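Local coordinates for 3-polyprenyl-4-hydroxybenzoate decarboxylase and related decarboxylases (Pelotomaculum thermopropionicum, PDB 6H6X), which is a prenylated-FMN-dependent UbiD-family decarboxylase, HmfF, which can also run in reverse, carboxylating 2-furoic acid to 2,5-furandicarboxylic acid, at the interface of chains A and B. Coordinates in Å, arbitrary orientation; residue numbers count along the deposited sequence, not the author numbering. Chains: chain A/B, 3-polyprenyl-4-hydroxybenzoate decarboxylase and related decarboxylases.

Contact 1: the interface of chains A and B. Residues chain A 376, 380, 383-384; chain B 261-262, 327, 329.
A:Trp380 meets B:Pro261 and B:Arg262 through one edge and one face of its indole. At the edge, the pyrrole nitrogen NE1 donates a hydrogen bond to the backbone O of B:Pro261, 2.6 Å away. The acceptor lies in the ring plane, but the bond is somewhat bent and NE1 stands above the carbonyl plane, off the lone pairs. CD of B:Arg262 lies over the NE1 rim of one indole face, 4.0 Å above the plane, while CB flanks the edge, 3.9 Å from CZ2. The guanidinium continues just past CD1, nearly parallel to the indole (17° between planes), and NH2 donates to carboxylate OE2 of A:Glu376 at 3.2 Å in a hydrogen-bonded salt bridge. This bond is bent (139° at H) and uses the anti lone pair of OE2, which is tilted out of the guanidinium plane; the carboxylate stands steeply to that plane. B:Pro261 and B:Arg262 are poorly ordered, which limits confidence in these details. B:Gly327 borders the base of the indole, its O 3.5 Å from CB of A:Trp380. In the second shell, hydroxyl OG1 of A:Thr384 sits 3.8 Å above the centre of the opposite indole face while donating to the backbone O of A:Trp380. CG of A:Trp380 is anti to the backbone N (chi1 176°), directing the indole from helix 375-385 toward chain B. That helix packs against the partner's 3-10 helix 326-328 and its loop between strands 257-258 and 264-265.

Contact 2: the interface of chains A and B. Residues chain A 441-442, 446; chain B 21-25, 30, 34.
A:Tyr446, near the C-terminus of one UbiD-family chain, packs its phenol ring against the N-terminal region of the other, with one face turned to B:Leu34. Methyl CD1 of B:Leu34 stands 4.0 Å above the ring plane, displaced from the centre toward the CD2 rim, and the two side chains cross at about a right angle. The other branch, CD2, points between the tyrosine and A:Ile441, where it lies 3.8 Å from CG2. Because CG2 of A:Ile441 is anti to its own backbone N, with CG1 beside that N (chi1 -58°), it is the short branch that makes this contact.

The CD2-CE2 side of the ring is bordered by the segment after strand 18-21. CG1 of B:Val25 is 3.9 Å from CD2, beyond the rim and on the same side of the plane as B:Leu34. CB of B:Lys23 approaches the same ring carbon at 4.1 Å from the opposite side, so the rim is flanked above and below. Carbonyl O of B:Glu24 lies 3.8 Å from CE2. Nearer the backbone, CG1 of B:Val21 approaches CB of A:Tyr446 at 4.0 Å. In all, A:Tyr446 hides 118 Å² of its surface against chain B.

At the far end, hydroxyl OH of A:Tyr446 and carboxylate OE2 of B:Glu30 are 4.0 Å apart, too far for a direct hydrogen bond; ring and carboxylate planes are 85° apart. No N or O pair bridges this patch within bonding distance. CG of A:Tyr446 is anti to the carbonyl carbon (chi1 -80°), which sets the ring between B:Leu34, on helix 30-38, and the 21-25 segment.

Contact 1: the interface of chains A and B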
ATOM      1  N   GLU A 376      -0.880   3.473  -3.062  1.00 27.93           N
ATOM      2  CA  GLU A 376       0.185   4.273  -3.664  1.00 34.46           C
ATOM      3  C   GLU A 376      -0.351   5.392  -4.618  1.00 31.42           C
ATOM      4  O   GLU A 376       0.234   6.468  -4.757  1.00 27.13           O
ATOM      5  CB  GLU A 376       1.147   3.370  -4.461  1.00 39.13           C
ATOM      6  CG  GLU A 376       2.435   4.112  -4.873  1.00 43.18           C
ATOM      7  CD  GLU A 376       3.484   3.210  -5.525  1.00 47.87           C
ATOM      8  OE1 GLU A 376       3.593   2.063  -5.109  1.00 56.14           O
ATOM      9  OE2 GLU A 376       4.198   3.657  -6.431  1.00 49.41           O
ATOM     10  N   TRP A 380      -0.124   9.336  -4.188  1.00 27.66           N
ATOM     11  CA  TRP A 380       0.348  10.147  -5.281  1.00 28.42           C
ATOM     12  C   TRP A 380      -0.563  11.350  -5.555  1.00 29.50           C
ATOM     13  O   TRP A 380      -0.064  12.450  -5.773  1.00 29.54           O
ATOM     14  CB  TRP A 380       0.509   9.285  -6.520  1.00 33.03           C
ATOM     15  CG  TRP A 380       0.901  10.052  -7.672  1.00 34.65           C
ATOM     16  CD1 TRP A 380       2.141  10.458  -8.010  1.00 38.66           C
ATOM     17  CD2 TRP A 380       0.023  10.502  -8.681  1.00 39.45           C
ATOM     18  NE1 TRP A 380       2.092  11.148  -9.191  1.00 39.03           N
ATOM     19  CE2 TRP A 380       0.794  11.202  -9.615  1.00 40.99           C
ATOM     20  CE3 TRP A 380      -1.354  10.380  -8.882  1.00 46.65           C
ATOM     21  CZ2 TRP A 380       0.238  11.808 -10.745  1.00 48.93           C
ATOM     22  CZ3 TRP A 380      -1.922  10.978 -10.011  1.00 59.46           C
ATOM     23  CH2 TRP A 380      -1.117  11.702 -10.927  1.00 51.09           C
ATOM     24  N   ALA A 383       0.140  13.711  -2.820  1.00 34.04           N
ATOM     25  CA  ALA A 383       1.445  14.384  -3.057  1.00 33.97           C
ATOM     26  C   ALA A 383       1.335  15.470  -4.103  1.00 33.52           C
ATOM     27  O   ALA A 383       1.986  16.513  -3.971  1.00 33.86           O
ATOM     28  CB  ALA A 383       2.571  13.389  -3.465  1.00 34.39           C
ATOM     29  N   THR A 384       0.551  15.245  -5.160  1.00 31.72           N
ATOM     30  CA  THR A 384       0.642  16.153  -6.323  1.00 34.93           C
ATOM     31  C   THR A 384      -0.525  17.142  -6.400  1.00 36.09           C
ATOM     32  O   THR A 384      -0.404  18.135  -7.045  1.00 43.78           O
ATOM     33  CB  THR A 384       0.894  15.380  -7.640  1.00 32.72           C
ATOM     34  OG1 THR A 384      -0.161  14.518  -7.847  1.00 35.46           O
ATOM     35  CG2 THR A 384       2.133  14.475  -7.542  1.00 41.01           C
TER
ATOM     36  N   PRO B 261       7.094  12.715 -11.506  1.00 70.43           N
ATOM     37  CA  PRO B 261       5.830  12.709 -10.750  1.00 71.01           C
ATOM     38  C   PRO B 261       4.625  12.145 -11.539  1.00 64.22           C
ATOM     39  O   PRO B 261       3.515  12.294 -11.053  1.00 66.54           O
ATOM     40  CB  PRO B 261       5.640  14.194 -10.360  1.00 70.67           C
ATOM     41  CG  PRO B 261       6.414  14.978 -11.401  1.00 75.86           C
ATOM     42  CD  PRO B 261       7.247  13.998 -12.236  1.00 74.77           C
ATOM     43  N   ARG B 262       4.847  11.517 -12.716  1.00 64.21           N
ATOM     44  CA  ARG B 262       3.787  10.941 -13.588  1.00 66.25           C
ATOM     45  C   ARG B 262       2.942  12.062 -14.272  1.00 58.91           C
ATOM     46  O   ARG B 262       1.738  11.893 -14.539  1.00 57.03           O
ATOM     47  CB  ARG B 262       2.897   9.877 -12.855  1.00 71.20           C
ATOM     48  CG  ARG B 262       3.647   8.731 -12.163  1.00 68.76           C
ATOM     49  CD  ARG B 262       2.823   7.839 -11.203  1.00 77.52           C
ATOM     50  NE  ARG B 262       3.605   7.482  -9.979  1.00 88.19           N
ATOM     51  CZ  ARG B 262       3.224   6.664  -8.978  1.00 85.27           C
ATOM     52  NH1 ARG B 262       2.035   6.021  -9.008  1.00 78.34           N
ATOM     53  NH2 ARG B 262       4.059   6.480  -7.931  1.00 65.20           N
ATOM     54  N   GLY B 327       4.968   6.722  -3.557  1.00 34.90           N
ATOM     55  CA  GLY B 327       3.809   7.581  -3.716  1.00 36.76           C
ATOM     56  C   GLY B 327       4.114   9.053  -3.893  1.00 34.79           C
ATOM     57  O   GLY B 327       3.505   9.721  -4.735  1.00 36.95           O
ATOM     58  N   SER B 329       6.945  10.159  -5.083  1.00 32.75           N
ATOM     59  CA  SER B 329       8.079  10.205  -6.049  1.00 28.89           C
ATOM     60  C   SER B 329       9.460  10.222  -5.418  1.00 31.07           C
ATOM     61  O   SER B 329      10.415  10.753  -6.010  1.00 33.61           O
ATOM     62  CB  SER B 329       7.882  11.295  -7.094  1.00 31.73           C
ATOM     63  OG  SER B 329       6.504  11.188  -7.573  1.00 34.05           O
TER

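Contact 2: the interface of chains A and B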
ATOM      1  N   ILE A 441      -0.588  -5.544 -24.378  1.00103.19           N
ATOM      2  CA  ILE A 441       0.709  -6.266 -24.412  1.00 93.75           C
ATOM      3  C   ILE A 441       1.054  -6.842 -23.027  1.00 84.12           C
ATOM      4  O   ILE A 441       0.963  -6.143 -22.029  1.00 88.52           O
ATOM      5  CB  ILE A 441       1.854  -5.358 -24.925  1.00 99.85           C
ATOM      6  CG1 ILE A 441       1.548  -4.807 -26.338  1.00111.63           C
ATOM      7  CG2 ILE A 441       3.182  -6.107 -24.932  1.00 97.22           C
ATOM      8  CD1 ILE A 441       1.306  -5.842 -27.439  1.00112.33           C
ATOM      9  N   LYS A 442       1.444  -8.115 -22.983  1.00 73.87           N
ATOM     10  CA  LYS A 442       1.593  -8.862 -21.743  1.00 81.22           C
ATOM     11  C   LYS A 442       3.012  -9.398 -21.601  1.00 77.07           C
ATOM     12  O   LYS A 442       3.539 -10.025 -22.512  1.00 74.82           O
ATOM     13  CB  LYS A 442       0.596 -10.039 -21.686  1.00 88.60           C
ATOM     14  CG  LYS A 442      -0.856  -9.644 -21.476  1.00 99.88           C
ATOM     15  CD  LYS A 442      -1.154  -9.371 -20.004  1.00112.50           C
ATOM     16  CE  LYS A 442      -2.405  -8.506 -19.803  1.00115.36           C
ATOM     17  NZ  LYS A 442      -2.605  -8.101 -18.383  1.00109.12           N
ATOM     18  N   TYR A 446       5.972 -12.466 -23.785  1.00 83.52           N
ATOM     19  CA  TYR A 446       7.265 -12.090 -24.386  1.00 72.31           C
ATOM     20  C   TYR A 446       8.482 -12.786 -23.782  1.00 61.56           C
ATOM     21  O   TYR A 446       9.516 -12.848 -24.436  1.00 84.28           O
ATOM     22  CB  TYR A 446       7.438 -10.582 -24.314  1.00 65.71           C
ATOM     23  CG  TYR A 446       6.694  -9.873 -25.385  1.00 63.36           C
ATOM     24  CD1 TYR A 446       5.321  -9.737 -25.314  1.00 69.04           C
ATOM     25  CD2 TYR A 446       7.359  -9.306 -26.470  1.00 57.52           C
ATOM     26  CE1 TYR A 446       4.611  -9.082 -26.300  1.00 69.19           C
ATOM     27  CE2 TYR A 446       6.670  -8.619 -27.463  1.00 68.23           C
ATOM     28  CZ  TYR A 446       5.280  -8.528 -27.379  1.00 70.59           C
ATOM     29  OH  TYR A 446       4.526  -7.823 -28.294  1.00 67.60           O
TER
ATOM     30  N   VAL B  21      14.271 -11.160 -23.000  1.00 58.97           N
ATOM     31  CA  VAL B  21      13.152 -11.137 -23.881  1.00 59.07           C
ATOM     32  C   VAL B  21      13.710 -11.304 -25.289  1.00 71.53           C
ATOM     33  O   VAL B  21      14.200 -10.311 -25.933  1.00 57.44           O
ATOM     34  CB  VAL B  21      12.397  -9.807 -23.750  1.00 62.43           C
ATOM     35  CG1 VAL B  21      11.287  -9.715 -24.781  1.00 60.60           C
ATOM     36  CG2 VAL B  21      11.848  -9.649 -22.336  1.00 58.89           C
ATOM     37  N   ARG B  22      13.576 -12.549 -25.779  1.00 75.04           N
ATOM     38  CA  ARG B  22      14.086 -12.968 -27.091  1.00 65.92           C
ATOM     39  C   ARG B  22      13.178 -12.568 -28.237  1.00 72.25           C
ATOM     40  O   ARG B  22      13.649 -12.459 -29.364  1.00 81.05           O
ATOM     41  CB  ARG B  22      14.265 -14.483 -27.127  1.00 69.42           C
ATOM     42  CG  ARG B  22      15.088 -15.111 -26.022  1.00 67.31           C
ATOM     43  CD  ARG B  22      15.088 -16.636 -26.219  1.00 66.48           C
ATOM     44  NE  ARG B  22      16.246 -17.333 -25.622  1.00 78.45           N
ATOM     45  CZ  ARG B  22      16.303 -18.645 -25.311  1.00 88.79           C
ATOM     46  NH1 ARG B  22      17.411 -19.179 -24.777  1.00 82.68           N
ATOM     47  NH2 ARG B  22      15.260 -19.449 -25.518  1.00 88.70           N
ATOM     48  N   LYS B  23      11.878 -12.374 -27.976  1.00 82.66           N
ATOM     49  CA  LYS B  23      10.952 -11.904 -29.021  1.00 80.48           C
ATOM     50  C   LYS B  23      11.216 -10.453 -29.334  1.00 71.78           C
ATOM     51  O   LYS B  23      11.511  -9.672 -28.436  1.00 88.05           O
ATOM     52  CB  LYS B  23       9.470 -12.095 -28.633  1.00 98.08           C
ATOM     53  CG  LYS B  23       8.839 -13.337 -29.244  1.00117.36           C
ATOM     54  CD  LYS B  23       7.419 -13.555 -28.745  1.00122.29           C
ATOM     55  CE  LYS B  23       6.706 -14.637 -29.552  1.00121.63           C
ATOM     56  NZ  LYS B  23       5.524 -15.206 -28.842  1.00120.54           N
ATOM     57  N   GLU B  24      11.080 -10.108 -30.606  1.00 69.68           N
ATOM     58  CA  GLU B  24      11.333  -8.775 -31.096  1.00 70.85           C
ATOM     59  C   GLU B  24      10.364  -7.782 -30.438  1.00 80.43           C
ATOM     60  O   GLU B  24       9.181  -8.082 -30.281  1.00 90.85           O
ATOM     61  CB  GLU B  24      11.233  -8.717 -32.627  1.00 73.63           C
ATOM     62  CG  GLU B  24      10.873  -7.334 -33.160  1.00 81.46           C
ATOM     63  CD  GLU B  24      10.862  -7.240 -34.672  1.00 83.99           C
ATOM     64  OE1 GLU B  24       9.842  -6.791 -35.224  1.00 79.89           O
ATOM     65  OE2 GLU B  24      11.877  -7.569 -35.308  1.00 98.88           O
ATOM     66  N   VAL B  25      10.880  -6.604 -30.061  1.00 75.45           N
ATOM     67  CA  VAL B  25      10.064  -5.515 -29.474  1.00 60.06           C
ATOM     68  C   VAL B  25      10.317  -4.234 -30.233  1.00 56.31           C
ATOM     69  O   VAL B  25      11.402  -4.015 -30.750  1.00 61.82           O
ATOM     70  CB  VAL B  25      10.375  -5.319 -27.983  1.00 63.52           C
ATOM     71  CG1 VAL B  25      10.099  -6.589 -27.206  1.00 54.59           C
ATOM     72  CG2 VAL B  25      11.838  -4.951 -27.763  1.00 74.04           C
ATOM     73  N   GLU B  30       6.811  -0.020 -26.852  1.00 53.62           N
ATOM     74  CA  GLU B  30       6.726  -1.373 -26.329  1.00 56.50           C
ATOM     75  C   GLU B  30       7.741  -1.676 -25.253  1.00 45.86           C
ATOM     76  O   GLU B  30       7.436  -2.447 -24.322  1.00 52.30           O
ATOM     77  CB  GLU B  30       6.825  -2.424 -27.438  1.00 63.65           C
ATOM     78  CG  GLU B  30       5.634  -2.432 -28.384  1.00 76.17           C
ATOM     79  CD  GLU B  30       5.587  -3.678 -29.272  1.00 79.41           C
ATOM     80  OE1 GLU B  30       6.651  -4.305 -29.518  1.00 73.26           O
ATOM     81  OE2 GLU B  30       4.454  -4.035 -29.698  1.00 82.37           O
ATOM     82  N   LEU B  34       6.477  -3.010 -21.667  1.00 51.92           N
ATOM     83  CA  LEU B  34       6.902  -4.252 -21.027  1.00 42.77           C
ATOM     84  C   LEU B  34       7.707  -3.966 -19.794  1.00 41.41           C
ATOM     85  O   LEU B  34       7.581  -4.656 -18.768  1.00 42.39           O
ATOM     86  CB  LEU B  34       7.703  -5.062 -22.027  1.00 56.27           C
ATOM     87  CG  LEU B  34       6.816  -5.564 -23.168  1.00 58.71           C
ATOM     88  CD1 LEU B  34       7.599  -5.836 -24.453  1.00 60.72           C
ATOM     89  CD2 LEU B  34       6.118  -6.806 -22.637  1.00 61.53           C
TER

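The C-alpha centres of contact 1 and contact 2 are about 28 Å apart, and the two share no residues or secondary-structure elements. In both, chain A contributes its C-terminal part: helix 375-385 at contact 1 and the tail beyond strand 414-418 at contact 2. Chain B answers with separate regions. Contact 1 combines hydrogen bonds and a salt bridge with packing, whereas contact 2 has no N/O pair within bonding distance. Two-fold symmetry repeats each contact with the chains exchanged: each chain's C-terminal part packs on the other, and contact 2 and its twin place each tail against the partner's N-terminal region, consistent with the dimeric form studied.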